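Local coordinates for spore germination protein B3 (Bacillus subtilis subsp. subtilis, PDB 3N54), which takes part, as a lipoprotein subunit of a spore germinant receptor, in the germination response to L-asparagine, glucose, fructose and potassium ions, at residues T234-V239 against F247-K252; K294-Y299 against E327-T332. All blocks are in the same frame, centred on the assembly; numbering follows the deposited sequence.

Contact 1: T234-V239 against F247-K252; sequences TKIKPV and FHISVK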
loop_
_atom_site.group_PDB
_atom_site.type_symbol
_atom_site.label_atom_id
_atom_site.label_comp_id
_atom_site.label_asym_id
_atom_site.label_seq_id
_atom_site.Cartn_x
_atom_site.Cartn_y
_atom_site.Cartn_z
ATOM N N THR A 234 -12.349 -14.398 10.862
ATOM C CA THR A 234 -12.778 -13.253 11.656
ATOM C C THR A 234 -14.234 -12.891 11.395
ATOM O O THR A 234 -14.669 -12.833 10.247
ATOM C CB THR A 234 -11.907 -12.010 11.368
ATOM O OG1 THR A 234 -10.607 -12.190 11.948
ATOM C CG2 THR A 234 -12.544 -10.753 11.950
ATOM N N LYS A 235 -14.980 -12.658 12.473
ATOM C CA LYS A 235 -16.350 -12.169 12.386
ATOM C C LYS A 235 -16.406 -10.802 13.050
ATOM O O LYS A 235 -15.921 -10.636 14.169
ATOM C CB LYS A 235 -17.327 -13.133 13.061
ATOM C CG LYS A 235 -17.605 -14.401 12.263
ATOM C CD LYS A 235 -18.727 -15.225 12.898
ATOM C CE LYS A 235 -19.117 -16.425 12.038
ATOM N NZ LYS A 235 -19.637 -16.035 10.692
ATOM N N ILE A 236 -16.981 -9.824 12.353
ATOM C CA ILE A 236 -17.086 -8.464 12.865
ATOM C C ILE A 236 -18.545 -8.059 13.003
ATOM O O ILE A 236 -19.286 -8.061 12.025
ATOM C CB ILE A 236 -16.382 -7.460 11.942
ATOM C CG1 ILE A 236 -14.900 -7.816 11.793
ATOM C CG2 ILE A 236 -16.522 -6.055 12.487
ATOM C CD1 ILE A 236 -14.109 -6.821 10.970
ATOM N N LYS A 237 -18.947 -7.705 14.220
ATOM C CA LYS A 237 -20.314 -7.293 14.507
ATOM C C LYS A 237 -20.321 -5.882 15.100
ATOM O O LYS A 237 -20.039 -5.707 16.284
ATOM C CB LYS A 237 -20.973 -8.284 15.473
ATOM C CG LYS A 237 -22.438 -7.998 15.757
ATOM C CD LYS A 237 -23.061 -9.065 16.646
ATOM C CE LYS A 237 -24.560 -8.844 16.796
ATOM N NZ LYS A 237 -25.208 -9.876 17.657
ATOM N N PRO A 238 -20.617 -4.866 14.272
ATOM C CA PRO A 238 -20.715 -3.508 14.799
ATOM C C PRO A 238 -22.067 -3.243 15.459
ATOM O O PRO A 238 -23.100 -3.616 14.907
ATOM C CB PRO A 238 -20.551 -2.636 13.551
ATOM C CG PRO A 238 -21.031 -3.477 12.439
ATOM C CD PRO A 238 -20.704 -4.893 12.801
ATOM N N VAL A 239 -22.043 -2.612 16.630
ATOM C CA VAL A 239 -23.252 -2.236 17.356
ATOM C C VAL A 239 -23.181 -0.751 17.687
ATOM O O VAL A 239 -22.172 -0.285 18.214
ATOM C CB VAL A 239 -23.403 -3.029 18.669
ATOM C CG1 VAL A 239 -24.663 -2.605 19.400
ATOM C CG2 VAL A 239 -23.426 -4.524 18.398
ATOM N N PHE A 247 -17.294 -1.916 17.610
ATOM C CA PHE A 247 -17.000 -3.104 16.814
ATOM C C PHE A 247 -16.657 -4.299 17.688
ATOM O O PHE A 247 -15.668 -4.273 18.412
ATOM C CB PHE A 247 -15.831 -2.846 15.854
ATOM C CG PHE A 247 -16.214 -2.099 14.606
ATOM C CD1 PHE A 247 -16.695 -2.778 13.499
ATOM C CD2 PHE A 247 -16.074 -0.725 14.533
ATOM C CE1 PHE A 247 -17.045 -2.097 12.341
ATOM C CE2 PHE A 247 -16.422 -0.034 13.377
ATOM C CZ PHE A 247 -16.909 -0.721 12.281
ATOM N N HIS A 248 -17.483 -5.339 17.621
ATOM C CA HIS A 248 -17.186 -6.604 18.282
ATOM C C HIS A 248 -16.500 -7.490 17.257
ATOM O O HIS A 248 -17.134 -7.966 16.313
ATOM C CB HIS A 248 -18.450 -7.288 18.803
ATOM C CG HIS A 248 -19.014 -6.661 20.037
ATOM N ND1 HIS A 248 -19.775 -5.512 20.009
ATOM C CD2 HIS A 248 -18.942 -7.033 21.336
ATOM C CE1 HIS A 248 -20.142 -5.201 21.239
ATOM N NE2 HIS A 248 -19.649 -6.108 22.063
ATOM N N ILE A 249 -15.202 -7.696 17.439
ATOM C CA ILE A 249 -14.412 -8.494 16.521
ATOM C C ILE A 249 -14.048 -9.821 17.164
ATOM O O ILE A 249 -13.495 -9.860 18.265
ATOM C CB ILE A 249 -13.129 -7.758 16.108
ATOM C CG1 ILE A 249 -13.485 -6.444 15.406
ATOM C CG2 ILE A 249 -12.269 -8.647 15.216
ATOM C CD1 ILE A 249 -12.299 -5.716 14.800
ATOM N N SER A 250 -14.366 -10.903 16.466
ATOM C CA SER A 250 -14.072 -12.246 16.919
ATOM C C SER A 250 -13.016 -12.831 16.001
ATOM O O SER A 250 -13.156 -12.767 14.786
ATOM C CB SER A 250 -15.337 -13.104 16.885
ATOM O OG SER A 250 -15.090 -14.401 17.393
ATOM N N VAL A 251 -11.954 -13.382 16.579
ATOM C CA VAL A 251 -10.882 -13.995 15.807
ATOM C C VAL A 251 -10.711 -15.440 16.253
ATOM O O VAL A 251 -10.473 -15.710 17.430
ATOM C CB VAL A 251 -9.538 -13.236 15.976
ATOM C CG1 VAL A 251 -8.414 -13.956 15.250
ATOM C CG2 VAL A 251 -9.660 -11.806 15.475
ATOM N N LYS A 252 -10.859 -16.363 15.309
ATOM C CA LYS A 252 -10.644 -17.779 15.557
ATOM C C LYS A 252 -9.520 -18.243 14.646
ATOM O O LYS A 252 -9.630 -18.144 13.425
ATOM C CB LYS A 252 -11.922 -18.579 15.304
ATOM C CG LYS A 252 -13.017 -18.333 16.334
ATOM C CD LYS A 252 -14.208 -19.266 16.129
ATOM C CE LYS A 252 -15.199 -19.167 17.281
ATOM N NZ LYS A 252 -16.302 -20.168 17.170
#

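Contact 2: K294-Y299 against E327-T332; sequences KLQHEY and EIFSET. With SO4 (sulfate ion), chain B.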
loop_
_atom_site.group_PDB
_atom_site.type_symbol
_atom_site.label_atom_id
_atom_site.label_comp_id
_atom_site.label_asym_id
_atom_site.label_seq_id
_atom_site.Cartn_x
_atom_site.Cartn_y
_atom_site.Cartn_z
ATOM N N LYS A 294 -2.886 4.006 16.486
ATOM C CA LYS A 294 -2.215 4.771 15.435
ATOM C C LYS A 294 -3.191 5.135 14.306
ATOM O O LYS A 294 -3.178 6.254 13.812
ATOM C CB LYS A 294 -1.025 3.997 14.860
ATOM C CG LYS A 294 0.119 3.797 15.842
ATOM C CD LYS A 294 1.122 2.755 15.358
ATOM C CE LYS A 294 1.966 3.233 14.183
ATOM N NZ LYS A 294 2.915 4.312 14.561
ATOM N N LEU A 295 -4.042 4.193 13.911
ATOM C CA LEU A 295 -5.012 4.454 12.844
ATOM C C LEU A 295 -6.028 5.505 13.280
ATOM O O LEU A 295 -6.357 6.419 12.521
ATOM C CB LEU A 295 -5.733 3.170 12.421
ATOM C CG LEU A 295 -4.891 2.109 11.702
ATOM C CD1 LEU A 295 -5.743 0.897 11.368
ATOM C CD2 LEU A 295 -4.247 2.673 10.440
ATOM N N GLN A 296 -6.498 5.394 14.517
ATOM C CA GLN A 296 -7.506 6.324 15.026
ATOM C C GLN A 296 -6.974 7.714 15.373
ATOM O O GLN A 296 -7.618 8.708 15.053
ATOM C CB GLN A 296 -8.199 5.731 16.251
ATOM C CG GLN A 296 -9.188 4.638 15.919
ATOM C CD GLN A 296 -9.786 4.031 17.170
ATOM O OE1 GLN A 296 -9.079 3.420 17.963
ATOM N NE2 GLN A 296 -11.091 4.197 17.352
ATOM N N HIS A 297 -5.807 7.791 16.006
ATOM C CA HIS A 297 -5.340 9.069 16.564
ATOM C C HIS A 297 -4.037 9.625 15.989
ATOM O O HIS A 297 -3.734 10.797 16.213
ATOM C CB HIS A 297 -5.243 8.945 18.089
ATOM C CG HIS A 297 -6.475 8.366 18.716
ATOM N ND1 HIS A 297 -7.693 9.013 18.700
ATOM C CD2 HIS A 297 -6.682 7.192 19.357
ATOM C CE1 HIS A 297 -8.595 8.265 19.310
ATOM N NE2 HIS A 297 -8.007 7.156 19.720
ATOM N N GLU A 298 -3.265 8.814 15.270
ATOM C CA GLU A 298 -2.070 9.324 14.600
ATOM C C GLU A 298 -2.421 9.641 13.144
ATOM O O GLU A 298 -2.291 10.780 12.712
ATOM C CB GLU A 298 -0.906 8.332 14.673
ATOM C CG GLU A 298 0.432 8.911 14.199
ATOM C CD GLU A 298 1.565 7.894 14.171
ATOM O OE1 GLU A 298 2.679 8.280 13.787
ATOM O OE2 GLU A 298 1.360 6.713 14.523
ATOM N N TYR A 299 -2.881 8.635 12.405
ATOM C CA TYR A 299 -3.205 8.799 10.979
ATOM C C TYR A 299 -4.652 9.245 10.743
ATOM O O TYR A 299 -4.944 9.868 9.724
ATOM C CB TYR A 299 -2.876 7.515 10.202
ATOM C CG TYR A 299 -1.446 7.099 10.424
ATOM C CD1 TYR A 299 -1.132 5.894 11.050
ATOM C CD2 TYR A 299 -0.402 7.951 10.084
ATOM C CE1 TYR A 299 0.192 5.536 11.288
ATOM C CE2 TYR A 299 0.918 7.606 10.322
ATOM C CZ TYR A 299 1.206 6.397 10.919
ATOM O OH TYR A 299 2.518 6.059 11.143
ATOM N N GLU A 327 -13.915 10.592 11.258
ATOM C CA GLU A 327 -14.209 11.222 12.549
ATOM C C GLU A 327 -14.850 10.205 13.486
ATOM O O GLU A 327 -14.443 10.067 14.635
ATOM C CB GLU A 327 -15.137 12.428 12.364
ATOM C CG GLU A 327 -15.462 13.192 13.660
ATOM C CD GLU A 327 -16.535 14.271 13.484
ATOM O OE1 GLU A 327 -16.945 14.861 14.509
ATOM O OE2 GLU A 327 -16.972 14.530 12.335
ATOM N N ILE A 328 -15.846 9.488 12.979
ATOM C CA ILE A 328 -16.540 8.457 13.751
ATOM C C ILE A 328 -15.607 7.294 14.075
ATOM O O ILE A 328 -15.645 6.744 15.179
ATOM C CB ILE A 328 -17.779 7.925 12.991
ATOM C CG1 ILE A 328 -18.852 9.014 12.875
ATOM C CG2 ILE A 328 -18.359 6.699 13.680
ATOM C CD1 ILE A 328 -19.457 9.445 14.206
ATOM N N PHE A 329 -14.779 6.916 13.102
ATOM C CA PHE A 329 -13.809 5.836 13.287
ATOM C C PHE A 329 -12.871 6.133 14.460
ATOM O O PHE A 329 -12.586 5.252 15.266
ATOM C CB PHE A 329 -13.003 5.611 12.000
ATOM C CG PHE A 329 -11.864 4.641 12.155
ATOM C CD1 PHE A 329 -12.108 3.293 12.356
ATOM C CD2 PHE A 329 -10.551 5.076 12.086
ATOM C CE1 PHE A 329 -11.063 2.398 12.490
ATOM C CE2 PHE A 329 -9.499 4.186 12.216
ATOM C CZ PHE A 329 -9.755 2.847 12.419
ATOM N N SER A 330 -12.402 7.374 14.544
ATOM C CA SER A 330 -11.521 7.804 15.628
ATOM C C SER A 330 -12.164 7.670 17.013
ATOM O O SER A 330 -11.472 7.402 17.993
ATOM C CB SER A 330 -11.082 9.251 15.413
ATOM O OG SER A 330 -10.232 9.355 14.288
ATOM N N GLU A 331 -13.482 7.855 17.077
ATOM C CA GLU A 331 -14.240 7.766 18.325
ATOM C C GLU A 331 -14.762 6.359 18.596
ATOM O O GLU A 331 -15.366 6.115 19.640
ATOM C CB GLU A 331 -15.442 8.708 18.268
ATOM C CG GLU A 331 -15.105 10.173 18.003
ATOM C CD GLU A 331 -16.328 11.001 17.610
ATOM O OE1 GLU A 331 -16.149 12.188 17.253
ATOM O OE2 GLU A 331 -17.465 10.467 17.647
ATOM N N THR A 332 -14.545 5.438 17.665
ATOM C CA THR A 332 -15.091 4.092 17.782
ATOM C C THR A 332 -14.335 3.247 18.808
ATOM O O THR A 332 -13.128 3.398 18.978
ATOM C CB THR A 332 -15.079 3.386 16.404
ATOM O OG1 THR A 332 -15.839 4.162 15.467
ATOM C CG2 THR A 332 -15.666 1.993 16.495
HETATM S S SO4 B . 5.547 4.820 16.881
HETATM O O1 SO4 B . 5.154 6.158 16.458
HETATM O O2 SO4 B . 6.739 4.422 16.140
HETATM O O3 SO4 B . 4.476 3.865 16.617
HETATM O O4 SO4 B . 5.820 4.826 18.312
HETATM O O HOH W 1 -10.936 6.055 20.666
#

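Contact 1: T234-V239 against F247-K252
The ring of F247 lies in a notch made by I236 and P238, two residues of the facing strand whose side chains share its side of the sheet. CG2 of I236 meets the ring at its edge, 3.4 Å from CD1 of F247, while CB of P238 sits off-centre near the ring, 3.7 Å from CE1 of F247, in a CH-pi contact. CG of F247 lies beside the backbone N (chi1 -80°); the CD1-CE1 side of the ring meets both neighbours. Next along this side, I236 and I249 run side by side, CG1 to CG1 4.1 Å. Beyond them CG2 of T234 rests 3.9 Å from CG2 of I249. K235, K237, H248 and S250 occupy the reverse side, where both lysine chains lead off from the partner strand; ND1 of H248 is buried without a polar partner. The backbones pair as an antiparallel hairpin, with S250 N to K235 O at 2.8 Å and K237 N to H248 O also at 2.8 Å. Helix 306-313 touches I236, P238 and F247, helix 198-208 packs against I236, I249 and V251 and accepts a bond from T234 OG1 at V207 O, and strand 333-342 pairs alongside 245-258, bringing F334 against F247.

Contact 2: K294-Y299 against E327-T332
Q296 reaches from helix 294-299 to the backbone of F329 and T332, and its amide nitrogen NE2 gives hydrogen bonds to two carbonyl oxygens: T332 O at 2.7 Å and F329 O at 2.8 Å. Both acceptors lie close to the amide plane, and the bond to F329 O is the straighter (167° at the hydrogen, against 146°). This double grip fixes the rotation of the amide. F329 O also accepts T332 N. Nearer the backbone, CG of Q296 lies over one face of the F329 ring, offset toward its rim, 3.7 Å from CE2 of F329, and CB of L295 touches the same CE2 at 3.9 Å. A second tie runs back: S330 OG donates to Q296 O at 2.8 Å, on an in-plane lone pair; the same hydroxyl also bonds D326 O, so two carbonyls share one proton.

The solvent side is looser: exposed H297 brings CE1 to 3.3 Å from S330 O, and a water bridges H297 NE2 and S330 O. Farther out, K294 NZ pairs with E298 OE2 in a salt bridge and bonds a sulfate, probably from the crystallisation liquor. The helix segments cross at -120°, axes 8.6 Å apart. F334 of strand 333-342 lies against both Q296 and F329, helix 198-208 meets L295 through L204, and P245 and F247 of strand 245-258 touch T332.

How the contacts relate
Following the chain from the N terminus, strand 223-240 turns back into strand 245-258, and contact 1 closes that short hairpin with seven residues between its segments. The chain then runs into the long helix 271-299, passes through helices 306-313 and 315-321, and returns in helix 325-331, where contact 2 closes a mostly helical excursion of 27 residues. The two closures follow in series, neither nested nor crossed, both within the C-terminal GerAC-like part of the protein. Although their centres are about 18 Å apart, they touch: F247 CD2 lies 3.4 Å from T332 CG2. Strand 333-342 starts just beyond contact 2 and pairs with strand 245-258, thereby joining the helical portion to the sheet.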